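Local coordinates for protein isoflavone reductase (Medicago sativa, PDB 2GAS) that reduces 2'-hydroxyisoflavones such as 2'-hydroxyformononetin to chiral isoflavanones with NADPH, in the pathway to the alfalfa phytoalexin medicarpin, at residues 145-150 and 207-212; 215-220 and 286-291; 65-70 and 96-101; 19-24 and 194-199. All blocks are in the same frame, centred on the assembly; numbering follows the deposited sequence.

Contact 1 (145-150 and 207-212); sequences VPYTYL and TLNKAV
Strands 148-150 and 210-212 run parallel, 20° apart in direction, and zip together through Tyr149. Its N-H bonds to Lys210 O at 3.1 Å, in the carbonyl plane and on a lone pair. Its carbonyl accepts from Val212 N at 2.8 Å. Tyr149 thus spans the residues on either side of its bridge partner Ala211, as in any parallel ladder. On the face that carries Thr148 and Val212, the methyls Thr148 CG2 and Val212 CG2 meet at 3.7 Å. On the face of Tyr149, its CB lies 4.1 Å from Ala211 CB.

Before the ladder, the ring of Tyr147 is sandwiched. Asn209 CA sits over one face, 3.5 Å from the ring centroid, a CH-pi contact. Tyr149 OH lies over the opposite face and is itself bonded to Glu141. The crowded first torsion of Tyr147 (chi1 62°) puts the ring there. Asn209 is positioned by a type II turn from Thr207 to Lys210, with its own positive phi of 52°. Thr148 OG1 bonds to Thr207 O at 2.9 Å, from above the carbonyl plane, and so ties the strand to the first residue of the turn.

Pro146 and Thr148 bond by backbone to Phe108 of strand 107-109, and Ala211 bonds to Lys283 and Ile285. The pair therefore continues the Rossmann sheet from strand 107-109 toward strand 284-286. Helix 126-143 packs on Tyr147 and Tyr149.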
loop_
_atom_site.group_PDB
_atom_site.type_symbol
_atom_site.label_atom_id
_atom_site.label_comp_id
_atom_site.label_asym_id
_atom_site.label_seq_id
_atom_site.Cartn_x
_atom_site.Cartn_y
_atom_site.Cartn_z
ATOM N N VAL A 145 3.750 17.283 -12.022
ATOM C CA VAL A 145 2.493 16.546 -12.020
ATOM C C VAL A 145 1.944 16.653 -10.598
ATOM O O VAL A 145 2.649 16.330 -9.641
ATOM C CB VAL A 145 2.719 15.054 -12.369
ATOM C CG1 VAL A 145 1.412 14.280 -12.245
ATOM C CG2 VAL A 145 3.277 14.930 -13.782
ATOM N N PRO A 146 0.697 17.138 -10.436
ATOM C CA PRO A 146 0.114 17.259 -9.092
ATOM C C PRO A 146 0.051 15.847 -8.520
ATOM O O PRO A 146 -0.444 14.930 -9.179
ATOM C CB PRO A 146 -1.263 17.862 -9.362
ATOM C CG PRO A 146 -1.603 17.312 -10.718
ATOM C CD PRO A 146 -0.301 17.445 -11.476
ATOM N N TYR A 147 0.538 15.674 -7.297
ATOM C CA TYR A 147 0.604 14.343 -6.708
ATOM C C TYR A 147 0.147 14.166 -5.267
ATOM O O TYR A 147 -0.092 15.122 -4.538
ATOM C CB TYR A 147 2.055 13.854 -6.770
ATOM C CG TYR A 147 3.010 14.726 -5.969
ATOM C CD1 TYR A 147 3.640 15.824 -6.551
ATOM C CD2 TYR A 147 3.258 14.469 -4.614
ATOM C CE1 TYR A 147 4.499 16.643 -5.815
ATOM C CE2 TYR A 147 4.114 15.290 -3.865
ATOM C CZ TYR A 147 4.730 16.372 -4.478
ATOM O OH TYR A 147 5.583 17.185 -3.764
ATOM N N THR A 148 0.021 12.898 -4.886
ATOM C CA THR A 148 -0.280 12.501 -3.514
ATOM C C THR A 148 0.391 11.142 -3.345
ATOM O O THR A 148 0.182 10.233 -4.152
ATOM C CB THR A 148 -1.782 12.359 -3.217
ATOM O OG1 THR A 148 -2.420 13.636 -3.344
ATOM C CG2 THR A 148 -1.983 11.853 -1.776
ATOM N N TYR A 149 1.228 11.024 -2.321
ATOM C CA TYR A 149 1.930 9.774 -2.033
ATOM C C TYR A 149 1.187 9.134 -0.873
ATOM O O TYR A 149 1.195 9.661 0.236
ATOM C CB TYR A 149 3.377 10.057 -1.627
ATOM C CG TYR A 149 4.166 10.847 -2.648
ATOM C CD1 TYR A 149 5.133 11.760 -2.242
ATOM C CD2 TYR A 149 3.961 10.663 -4.018
ATOM C CE1 TYR A 149 5.885 12.478 -3.176
ATOM C CE2 TYR A 149 4.707 11.373 -4.957
ATOM C CZ TYR A 149 5.663 12.274 -4.527
ATOM O OH TYR A 149 6.402 12.973 -5.457
ATOM N N LEU A 150 0.542 8.001 -1.132
ATOM C CA LEU A 150 -0.239 7.319 -0.101
ATOM C C LEU A 150 0.651 6.320 0.634
ATOM O O LEU A 150 0.942 5.240 0.134
ATOM C CB LEU A 150 -1.438 6.618 -0.750
ATOM C CG LEU A 150 -2.652 6.208 0.100
ATOM C CD1 LEU A 150 -2.238 5.195 1.162
ATOM C CD2 LEU A 150 -3.268 7.434 0.745
ATOM N N THR A 207 -4.579 17.508 -0.058
ATOM C CA THR A 207 -3.494 16.549 -0.256
ATOM C C THR A 207 -2.652 16.854 -1.487
ATOM O O THR A 207 -1.796 16.056 -1.866
ATOM C CB THR A 207 -4.019 15.101 -0.387
ATOM O OG1 THR A 207 -4.832 14.993 -1.558
ATOM C CG2 THR A 207 -4.828 14.709 0.839
ATOM N N LEU A 208 -2.883 18.010 -2.105
ATOM C CA LEU A 208 -2.120 18.410 -3.285
ATOM C C LEU A 208 -0.622 18.453 -2.993
ATOM O O LEU A 208 -0.177 19.181 -2.100
ATOM C CB LEU A 208 -2.560 19.792 -3.768
ATOM C CG LEU A 208 -1.690 20.348 -4.903
ATOM C CD1 LEU A 208 -1.938 19.541 -6.170
ATOM C CD2 LEU A 208 -1.998 21.812 -5.130
ATOM N N ASN A 209 0.146 17.683 -3.758
ATOM C CA ASN A 209 1.600 17.620 -3.605
ATOM C C ASN A 209 2.007 17.324 -2.165
ATOM O O ASN A 209 2.948 17.916 -1.631
ATOM C CB ASN A 209 2.244 18.932 -4.079
ATOM C CG ASN A 209 2.148 19.123 -5.588
ATOM O OD1 ASN A 209 2.622 20.126 -6.131
ATOM N ND2 ASN A 209 1.541 18.167 -6.270
ATOM N N LYS A 210 1.278 16.401 -1.544
ATOM C CA LYS A 210 1.534 15.994 -0.166
ATOM C C LYS A 210 1.608 14.474 -0.059
ATOM O O LYS A 210 1.083 13.750 -0.911
ATOM C CB LYS A 210 0.396 16.463 0.748
ATOM C CG LYS A 210 0.256 17.968 0.932
ATOM C CD LYS A 210 1.099 18.461 2.092
ATOM C CE LYS A 210 0.627 19.819 2.586
ATOM N NZ LYS A 210 0.643 20.836 1.502
ATOM N N ALA A 211 2.268 14.007 0.993
ATOM C CA ALA A 211 2.350 12.584 1.278
ATOM C C ALA A 211 1.314 12.404 2.388
ATOM O O ALA A 211 1.299 13.174 3.354
ATOM C CB ALA A 211 3.738 12.212 1.792
ATOM N N VAL A 212 0.429 11.425 2.237
ATOM C CA VAL A 212 -0.602 11.151 3.244
ATOM C C VAL A 212 -0.154 9.906 3.999
ATOM O O VAL A 212 0.087 8.858 3.398
ATOM C CB VAL A 212 -1.979 10.911 2.585
ATOM C CG1 VAL A 212 -3.014 10.520 3.636
ATOM C CG2 VAL A 212 -2.425 12.170 1.869
#

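Contact 2 (215-220 and 286-291); sequences RLPKNY and EASEAY
The guanidinium of Arg215 meets the carboxylate of Glu286 edge to edge, with the two planes 16° apart and nearly coplanar. This is a side-on bidentate salt bridge. It ties the loop after strand 210-213 to the start of the short helix 287-290, near the surface of the protein. Arg215 NE bonds to Glu286 OE1 at 2.8 Å. Arg215 NH2 bonds to Glu286 OE2 at 2.7 Å. Both bonds are nearly straight, and each oxygen uses its syn lone pair. The arginine chain bends at chi2 and chi3 to bring this edge round.

The guanidinium has further partners. NH1 bonds to Ala275 O and NH2 to Tyr277 O, and Tyr277 also makes a cation-pi contact with Arg215. These bonds help to fix the rotation of the group.

Glu286 is the N-cap residue, and its carbonyl accepts from both Glu289 N and Ala290 N. A water lies beside the salt bridge, between the two segments. It accepts from Arg215 N at 2.8 Å and from Ser288 N at 3.0 Å, and sits 2.7 Å from Glu286 OE1. It so joins a loop amide, an amide of the first helical turn and the carboxylate. Leu216 packs on Phe197 of helix 191-202. Pro217 CD rests 3.9 Å from Ser288 CB.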
loop_
_atom_site.group_PDB
_atom_site.type_symbol
_atom_site.label_atom_id
_atom_site.label_comp_id
_atom_site.label_asym_id
_atom_site.label_seq_id
_atom_site.Cartn_x
_atom_site.Cartn_y
_atom_site.Cartn_z
ATOM N N ARG A 215 -1.285 6.171 10.055
ATOM C CA ARG A 215 -0.782 5.636 11.320
ATOM C C ARG A 215 -1.999 5.758 12.232
ATOM O O ARG A 215 -2.178 6.774 12.896
ATOM C CB ARG A 215 0.373 6.477 11.886
ATOM C CG ARG A 215 1.766 6.124 11.363
ATOM C CD ARG A 215 2.245 7.092 10.296
ATOM N NE ARG A 215 2.351 8.478 10.762
ATOM C CZ ARG A 215 3.435 9.023 11.315
ATOM N NH1 ARG A 215 4.540 8.310 11.494
ATOM N NH2 ARG A 215 3.425 10.306 11.654
ATOM N N LEU A 216 -2.841 4.728 12.236
ATOM C CA LEU A 216 -4.069 4.734 13.033
ATOM C C LEU A 216 -3.791 4.382 14.500
ATOM O O LEU A 216 -3.213 3.345 14.807
ATOM C CB LEU A 216 -5.071 3.765 12.402
ATOM C CG LEU A 216 -5.278 3.998 10.895
ATOM C CD1 LEU A 216 -6.019 2.827 10.283
ATOM C CD2 LEU A 216 -6.035 5.301 10.665
ATOM N N PRO A 217 -4.218 5.251 15.428
ATOM C CA PRO A 217 -4.020 5.076 16.870
ATOM C C PRO A 217 -4.109 3.666 17.454
ATOM O O PRO A 217 -3.158 3.195 18.073
ATOM C CB PRO A 217 -5.052 6.027 17.467
ATOM C CG PRO A 217 -5.006 7.163 16.500
ATOM C CD PRO A 217 -5.044 6.443 15.162
ATOM N N LYS A 218 -5.237 2.992 17.265
ATOM C CA LYS A 218 -5.399 1.654 17.822
ATOM C C LYS A 218 -4.624 0.575 17.082
ATOM O O LYS A 218 -4.557 -0.568 17.540
ATOM C CB LYS A 218 -6.882 1.279 17.881
ATOM C CG LYS A 218 -7.653 2.053 18.944
ATOM C CD LYS A 218 -9.128 1.668 18.978
ATOM C CE LYS A 218 -9.846 2.107 17.712
ATOM N NZ LYS A 218 -11.303 1.783 17.753
ATOM N N ASN A 219 -4.031 0.943 15.947
ATOM C CA ASN A 219 -3.257 0.001 15.136
ATOM C C ASN A 219 -1.777 0.358 15.112
ATOM O O ASN A 219 -1.011 -0.213 14.337
ATOM C CB ASN A 219 -3.791 -0.031 13.700
ATOM C CG ASN A 219 -5.189 -0.609 13.610
ATOM O OD1 ASN A 219 -5.786 -0.981 14.620
ATOM N ND2 ASN A 219 -5.720 -0.687 12.395
ATOM N N TYR A 220 -1.387 1.308 15.956
ATOM C CA TYR A 220 0.004 1.743 16.055
ATOM C C TYR A 220 0.513 0.903 17.219
ATOM O O TYR A 220 0.333 1.264 18.383
ATOM C CB TYR A 220 0.042 3.232 16.389
ATOM C CG TYR A 220 1.385 3.889 16.185
ATOM C CD1 TYR A 220 1.993 3.894 14.931
ATOM C CD2 TYR A 220 2.036 4.528 17.240
ATOM C CE1 TYR A 220 3.218 4.523 14.732
ATOM C CE2 TYR A 220 3.264 5.161 17.050
ATOM C CZ TYR A 220 3.847 5.153 15.794
ATOM O OH TYR A 220 5.055 5.782 15.595
ATOM N N GLU A 286 -1.502 13.795 8.045
ATOM C CA GLU A 286 -1.668 12.624 8.906
ATOM C C GLU A 286 -3.127 12.188 8.742
ATOM O O GLU A 286 -4.046 12.885 9.178
ATOM C CB GLU A 286 -1.388 13.002 10.366
ATOM C CG GLU A 286 -1.313 11.822 11.326
ATOM C CD GLU A 286 -0.042 11.019 11.153
ATOM O OE1 GLU A 286 -0.127 9.820 10.807
ATOM O OE2 GLU A 286 1.048 11.591 11.364
ATOM N N ALA A 287 -3.345 11.042 8.109
ATOM C CA ALA A 287 -4.705 10.570 7.864
ATOM C C ALA A 287 -5.616 10.540 9.088
ATOM O O ALA A 287 -6.772 10.941 9.000
ATOM C CB ALA A 287 -4.672 9.202 7.215
ATOM N N SER A 288 -5.109 10.069 10.222
ATOM C CA SER A 288 -5.935 10.002 11.424
ATOM C C SER A 288 -6.398 11.387 11.889
ATOM O O SER A 288 -7.430 11.510 12.549
ATOM C CB SER A 288 -5.175 9.294 12.554
ATOM O OG SER A 288 -3.989 9.989 12.889
ATOM N N GLU A 289 -5.641 12.425 11.546
ATOM C CA GLU A 289 -5.987 13.791 11.941
ATOM C C GLU A 289 -6.883 14.476 10.917
ATOM O O GLU A 289 -7.782 15.244 11.271
ATOM C CB GLU A 289 -4.720 14.629 12.126
ATOM C CG GLU A 289 -3.768 14.110 13.188
ATOM C CD GLU A 289 -4.377 14.135 14.577
ATOM O OE1 GLU A 289 -4.786 15.228 15.027
ATOM O OE2 GLU A 289 -4.443 13.064 15.218
ATOM N N ALA A 290 -6.633 14.196 9.641
ATOM C CA ALA A 290 -7.407 14.802 8.568
ATOM C C ALA A 290 -8.757 14.141 8.355
ATOM O O ALA A 290 -9.732 14.807 7.996
ATOM C CB ALA A 290 -6.609 14.760 7.266
ATOM N N TYR A 291 -8.816 12.833 8.576
ATOM C CA TYR A 291 -10.046 12.083 8.360
ATOM C C TYR A 291 -10.425 11.242 9.580
ATOM O O TYR A 291 -10.577 10.021 9.475
ATOM C CB TYR A 291 -9.867 11.172 7.144
ATOM C CG TYR A 291 -9.090 11.818 6.014
ATOM C CD1 TYR A 291 -9.570 12.968 5.383
ATOM C CD2 TYR A 291 -7.870 11.290 5.586
ATOM C CE1 TYR A 291 -8.858 13.579 4.355
ATOM C CE2 TYR A 291 -7.145 11.898 4.550
ATOM C CZ TYR A 291 -7.649 13.042 3.945
ATOM O OH TYR A 291 -6.955 13.663 2.932
HETATM O O HOH W 1 -2.504 8.613 10.577
#

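Contact 3 (65-70 and 96-101); sequences NDHETL and IKAIKE
Leu70 and Ala98 form the tight, buried part of this helix-to-helix contact. Both side chains start toward the other helix. Ala98 CB lies 3.8 Å from Leu70 CB and 3.9 Å from Leu70 CD1, so the small methyl sits against the base and one branch of the leucine. Their CA atoms are 6.2 Å apart. Val71 and Ile74, further along helix 67-74, also touch Ala98, and Ile95 touches Leu70.

The other part is loose and polar, and it is open to solvent at the exposed Lys97 and Glu101 of helix 92-102. His67 reaches across with CG anti to the backbone N (chi1 -174°). Lys97 runs extended from its backbone and bends at its last torsion (chi4 -59°), which brings NZ over one face of the imidazole. Glu101 comes to the ring's edge, with its carboxylate turned 55° from the ring plane.

The start of helix 67-74 is fixed locally. Asp66 is the N-cap residue, and its carbonyl is gripped twice: by Leu70 N at 3.0 Å, and by Thr69 OG1 at 2.6 Å on a lone pair. Thr69 OG1 also pairs with Asp63 N.

In the chain, helix 67-74 links strand 58-61 to strand 79-82, and helix 92-102 links 79-82 to 107-109. Two successive crossover helices packed side by side on the parallel sheet are typical of the NADP-binding Rossmann fold.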
loop_
_atom_site.group_PDB
_atom_site.type_symbol
_atom_site.label_atom_id
_atom_site.label_comp_id
_atom_site.label_asym_id
_atom_site.label_seq_id
_atom_site.Cartn_x
_atom_site.Cartn_y
_atom_site.Cartn_z
ATOM N N ASN A 65 1.644 -0.260 -21.427
ATOM C CA ASN A 65 2.681 -0.320 -22.449
ATOM C C ASN A 65 2.214 0.128 -23.833
ATOM O O ASN A 65 2.946 0.002 -24.814
ATOM C CB ASN A 65 3.262 -1.734 -22.524
ATOM C CG ASN A 65 3.974 -2.139 -21.246
ATOM O OD1 ASN A 65 3.349 -2.308 -20.196
ATOM N ND2 ASN A 65 5.291 -2.287 -21.326
ATOM N N ASP A 66 0.992 0.643 -23.911
ATOM C CA ASP A 66 0.451 1.136 -25.171
ATOM C C ASP A 66 0.115 2.610 -24.963
ATOM O O ASP A 66 -1.008 2.962 -24.597
ATOM C CB ASP A 66 -0.799 0.347 -25.569
ATOM C CG ASP A 66 -1.283 0.690 -26.966
ATOM O OD1 ASP A 66 -2.196 0.000 -27.467
ATOM O OD2 ASP A 66 -0.754 1.650 -27.565
ATOM N N HIS A 67 1.110 3.461 -25.201
ATOM C CA HIS A 67 0.986 4.902 -25.015
ATOM C C HIS A 67 -0.304 5.535 -25.526
ATOM O O HIS A 67 -0.936 6.312 -24.810
ATOM C CB HIS A 67 2.195 5.608 -25.640
ATOM C CG HIS A 67 2.235 7.081 -25.378
ATOM N ND1 HIS A 67 1.835 8.014 -26.311
ATOM C CD2 HIS A 67 2.605 7.781 -24.280
ATOM C CE1 HIS A 67 1.958 9.225 -25.798
ATOM N NE2 HIS A 67 2.421 9.112 -24.566
ATOM N N GLU A 68 -0.696 5.205 -26.753
ATOM C CA GLU A 68 -1.914 5.766 -27.336
ATOM C C GLU A 68 -3.148 5.490 -26.493
ATOM O O GLU A 68 -3.948 6.391 -26.242
ATOM C CB GLU A 68 -2.147 5.217 -28.743
ATOM C CG GLU A 68 -1.124 5.665 -29.768
ATOM C CD GLU A 68 -1.456 5.178 -31.167
ATOM O OE1 GLU A 68 -1.596 3.950 -31.353
ATOM O OE2 GLU A 68 -1.575 6.022 -32.080
ATOM N N THR A 69 -3.305 4.242 -26.065
ATOM C CA THR A 69 -4.453 3.863 -25.253
ATOM C C THR A 69 -4.384 4.549 -23.894
ATOM O O THR A 69 -5.408 4.941 -23.342
ATOM C CB THR A 69 -4.512 2.341 -25.038
ATOM O OG1 THR A 69 -3.383 1.922 -24.264
ATOM C CG2 THR A 69 -4.498 1.616 -26.375
ATOM N N LEU A 70 -3.173 4.688 -23.363
ATOM C CA LEU A 70 -2.967 5.332 -22.067
ATOM C C LEU A 70 -3.430 6.784 -22.091
ATOM O O LEU A 70 -4.215 7.209 -21.243
ATOM C CB LEU A 70 -1.491 5.286 -21.680
ATOM C CG LEU A 70 -1.086 4.410 -20.495
ATOM C CD1 LEU A 70 0.388 4.633 -20.206
ATOM C CD2 LEU A 70 -1.924 4.760 -19.268
ATOM N N ILE A 96 3.683 8.618 -16.596
ATOM C CA ILE A 96 3.917 10.050 -16.444
ATOM C C ILE A 96 3.985 10.722 -17.817
ATOM O O ILE A 96 3.479 11.830 -18.001
ATOM C CB ILE A 96 5.225 10.315 -15.652
ATOM C CG1 ILE A 96 5.052 9.849 -14.204
ATOM C CG2 ILE A 96 5.570 11.799 -15.674
ATOM C CD1 ILE A 96 3.945 10.568 -13.471
ATOM N N LYS A 97 4.606 10.045 -18.777
ATOM C CA LYS A 97 4.705 10.589 -20.128
ATOM C C LYS A 97 3.296 10.782 -20.679
ATOM O O LYS A 97 2.986 11.822 -21.265
ATOM C CB LYS A 97 5.493 9.642 -21.037
ATOM C CG LYS A 97 5.657 10.149 -22.466
ATOM C CD LYS A 97 6.433 9.152 -23.316
ATOM C CE LYS A 97 6.644 9.672 -24.734
ATOM N NZ LYS A 97 5.366 9.957 -25.441
ATOM N N ALA A 98 2.437 9.784 -20.479
ATOM C CA ALA A 98 1.064 9.865 -20.962
ATOM C C ALA A 98 0.283 10.963 -20.238
ATOM O O ALA A 98 -0.524 11.661 -20.846
ATOM C CB ALA A 98 0.359 8.511 -20.796
ATOM N N ILE A 99 0.520 11.108 -18.936
ATOM C CA ILE A 99 -0.150 12.137 -18.138
ATOM C C ILE A 99 0.207 13.530 -18.660
ATOM O O ILE A 99 -0.660 14.392 -18.821
ATOM C CB ILE A 99 0.268 12.040 -16.647
ATOM C CG1 ILE A 99 -0.334 10.783 -16.025
ATOM C CG2 ILE A 99 -0.162 13.291 -15.887
ATOM C CD1 ILE A 99 -1.834 10.779 -15.989
ATOM N N LYS A 100 1.492 13.741 -18.924
ATOM C CA LYS A 100 1.968 15.025 -19.427
ATOM C C LYS A 100 1.325 15.373 -20.766
ATOM O O LYS A 100 0.953 16.522 -21.003
ATOM C CB LYS A 100 3.491 15.000 -19.580
ATOM C CG LYS A 100 4.252 14.835 -18.270
ATOM C CD LYS A 100 4.096 16.053 -17.364
ATOM C CE LYS A 100 4.746 17.285 -17.980
ATOM N NZ LYS A 100 4.595 18.489 -17.120
ATOM N N GLU A 101 1.195 14.382 -21.642
ATOM C CA GLU A 101 0.589 14.620 -22.945
ATOM C C GLU A 101 -0.898 14.933 -22.808
ATOM O O GLU A 101 -1.412 15.814 -23.487
ATOM C CB GLU A 101 0.775 13.410 -23.862
ATOM C CG GLU A 101 0.322 13.680 -25.291
ATOM C CD GLU A 101 0.564 12.509 -26.219
ATOM O OE1 GLU A 101 1.687 11.966 -26.207
ATOM O OE2 GLU A 101 -0.364 12.138 -26.969
#

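Contact 4 (19-24 and 194-199); sequences VWASIK and VGTFTI
Ala21 and Ile199 bury the most surface where helices 15-25 and 191-202 cross, with Ser22 next. The short segments approach to 8.0 Å between axes and cross at -55°. The close approach fits the small pair Ala21 and Gly195 at the crossing. The methyl of Ala21 points toward the other helix and meets its backbone. Its CB is 3.3 Å from Gly195 C and 3.6 Å from Thr196 N. Gly195 has no side chain, so the methyl lies directly on its peptide group. The CA atoms of Ala21 and Thr196 are only 5.1 Å apart.

Ile199 stands one turn further along and fills the side of the same crossing. Its CG1 is anti to the carbonyl carbon (chi1 -70°) and lies across the backbone of Ser22, 3.5 Å from Ser22 N and 3.7 Å from Ser22 CA. CD1 packs against Ala21 CB. The other branch, CG2, rests 4.0 Å from Ala21 O. One isoleucine thus straddles two consecutive residues of helix 15-25.

Ser22 adds its CB, 4.1 Å from Ile199 CG1. Its hydroxyl is anti to the backbone N and bonds to Thr29 OG1 instead. The segments meet by van der Waals packing of side-chain carbons on each other and on backbone atoms.

Helix 15-25 begins at Gly15, the last residue of the inferred NADP-binding loop Gly9 to Gly15. Val19 and Ser22 pack on strand 5-8, and Trp20 packs on helix 42-54. Helix 191-202 also touches Ile18 through Thr198 and Ile199.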
loop_
_atom_site.group_PDB
_atom_site.type_symbol
_atom_site.label_atom_id
_atom_site.label_comp_id
_atom_site.label_asym_id
_atom_site.label_seq_id
_atom_site.Cartn_x
_atom_site.Cartn_y
_atom_site.Cartn_z
ATOM N N VAL A 19 -10.961 0.579 -6.080
ATOM C CA VAL A 19 -12.099 0.643 -6.992
ATOM C C VAL A 19 -13.388 0.651 -6.166
ATOM O O VAL A 19 -14.257 1.498 -6.369
ATOM C CB VAL A 19 -12.139 -0.568 -7.956
ATOM C CG1 VAL A 19 -13.450 -0.570 -8.730
ATOM C CG2 VAL A 19 -10.957 -0.508 -8.921
ATOM N N TRP A 20 -13.507 -0.279 -5.224
ATOM C CA TRP A 20 -14.715 -0.335 -4.405
ATOM C C TRP A 20 -14.927 0.922 -3.555
ATOM O O TRP A 20 -16.057 1.378 -3.386
ATOM C CB TRP A 20 -14.708 -1.583 -3.514
ATOM C CG TRP A 20 -14.907 -2.862 -4.293
ATOM C CD1 TRP A 20 -15.744 -3.048 -5.358
ATOM C CD2 TRP A 20 -14.281 -4.126 -4.051
ATOM N NE1 TRP A 20 -15.678 -4.349 -5.794
ATOM C CE2 TRP A 20 -14.788 -5.034 -5.009
ATOM C CE3 TRP A 20 -13.339 -4.584 -3.116
ATOM C CZ2 TRP A 20 -14.387 -6.375 -5.061
ATOM C CZ3 TRP A 20 -12.939 -5.919 -3.168
ATOM C CH2 TRP A 20 -13.464 -6.798 -4.136
ATOM N N ALA A 21 -13.849 1.490 -3.023
ATOM C CA ALA A 21 -13.984 2.692 -2.205
ATOM C C ALA A 21 -14.418 3.873 -3.069
ATOM O O ALA A 21 -15.157 4.747 -2.621
ATOM C CB ALA A 21 -12.659 3.008 -1.496
ATOM N N SER A 22 -13.959 3.897 -4.316
ATOM C CA SER A 22 -14.316 4.980 -5.219
ATOM C C SER A 22 -15.816 4.903 -5.496
ATOM O O SER A 22 -16.512 5.920 -5.471
ATOM C CB SER A 22 -13.515 4.872 -6.518
ATOM O OG SER A 22 -13.775 5.977 -7.371
ATOM N N ILE A 23 -16.310 3.693 -5.741
ATOM C CA ILE A 23 -17.736 3.495 -5.994
ATOM C C ILE A 23 -18.543 3.874 -4.756
ATOM O O ILE A 23 -19.568 4.546 -4.857
ATOM C CB ILE A 23 -18.052 2.020 -6.348
ATOM C CG1 ILE A 23 -17.563 1.697 -7.763
ATOM C CG2 ILE A 23 -19.550 1.753 -6.213
ATOM C CD1 ILE A 23 -18.209 2.522 -8.859
ATOM N N LYS A 24 -18.075 3.436 -3.592
ATOM C CA LYS A 24 -18.750 3.713 -2.326
ATOM C C LYS A 24 -18.888 5.215 -2.072
ATOM O O LYS A 24 -19.946 5.687 -1.636
ATOM C CB LYS A 24 -17.972 3.055 -1.180
ATOM C CG LYS A 24 -18.592 3.212 0.200
ATOM C CD LYS A 24 -19.894 2.447 0.312
ATOM C CE LYS A 24 -20.464 2.549 1.719
ATOM N NZ LYS A 24 -19.512 2.002 2.732
ATOM N N VAL A 194 -7.354 0.881 3.340
ATOM C CA VAL A 194 -6.428 1.650 2.525
ATOM C C VAL A 194 -7.220 2.187 1.333
ATOM O O VAL A 194 -7.000 3.314 0.885
ATOM C CB VAL A 194 -5.244 0.790 2.052
ATOM C CG1 VAL A 194 -4.435 1.533 0.989
ATOM C CG2 VAL A 194 -4.348 0.480 3.248
ATOM N N GLY A 195 -8.156 1.389 0.827
ATOM C CA GLY A 195 -8.965 1.861 -0.284
ATOM C C GLY A 195 -9.746 3.095 0.143
ATOM O O GLY A 195 -9.774 4.120 -0.539
ATOM N N THR A 196 -10.378 3.004 1.303
ATOM C CA THR A 196 -11.160 4.120 1.808
ATOM C C THR A 196 -10.347 5.397 1.991
ATOM O O THR A 196 -10.760 6.467 1.545
ATOM C CB THR A 196 -11.840 3.726 3.119
ATOM O OG1 THR A 196 -12.668 2.579 2.878
ATOM C CG2 THR A 196 -12.703 4.869 3.645
ATOM N N PHE A 197 -9.187 5.289 2.634
ATOM C CA PHE A 197 -8.345 6.459 2.852
ATOM C C PHE A 197 -7.754 7.018 1.563
ATOM O O PHE A 197 -7.531 8.222 1.441
ATOM C CB PHE A 197 -7.217 6.128 3.834
ATOM C CG PHE A 197 -7.666 6.081 5.266
ATOM C CD1 PHE A 197 -7.747 4.873 5.947
ATOM C CD2 PHE A 197 -8.020 7.253 5.928
ATOM C CE1 PHE A 197 -8.175 4.833 7.267
ATOM C CE2 PHE A 197 -8.449 7.225 7.248
ATOM C CZ PHE A 197 -8.526 6.015 7.918
ATOM N N THR A 198 -7.488 6.147 0.596
ATOM C CA THR A 198 -6.931 6.609 -0.668
ATOM C C THR A 198 -7.942 7.497 -1.382
ATOM O O THR A 198 -7.587 8.542 -1.929
ATOM C CB THR A 198 -6.558 5.426 -1.582
ATOM O OG1 THR A 198 -5.551 4.635 -0.945
ATOM C CG2 THR A 198 -6.023 5.921 -2.918
ATOM N N ILE A 199 -9.206 7.087 -1.367
ATOM C CA ILE A 199 -10.244 7.865 -2.027
ATOM C C ILE A 199 -10.539 9.139 -1.234
ATOM O O ILE A 199 -10.811 10.185 -1.819
ATOM C CB ILE A 199 -11.528 7.017 -2.237
ATOM C CG1 ILE A 199 -11.280 5.946 -3.311
ATOM C CG2 ILE A 199 -12.680 7.909 -2.696
ATOM C CD1 ILE A 199 -10.161 4.994 -3.015
#

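From the N terminus, contact 4 opens first, in the helix after the first strand. Contact 3 opens and closes inside its long loop, joining the two successive helices 67-74 and 92-102. Contact 1 opens at 145-150, still within contact 4. Contact 4 then closes at 194-199, and contact 1 at 207-212, so these two cross. Contact 2 follows in series, from 215-220 to 286-291. Contact 1 is the meeting point: Val145 packs on Ile99 and Lys100 of contact 3, Leu150 on Thr198 of contact 4, and Val212 on Ala287 of contact 2. Phe197 joins contacts 4 and 2. Contacts 2 and 3 lie about 35 Å apart between centres, on opposite sides of the chain's centre.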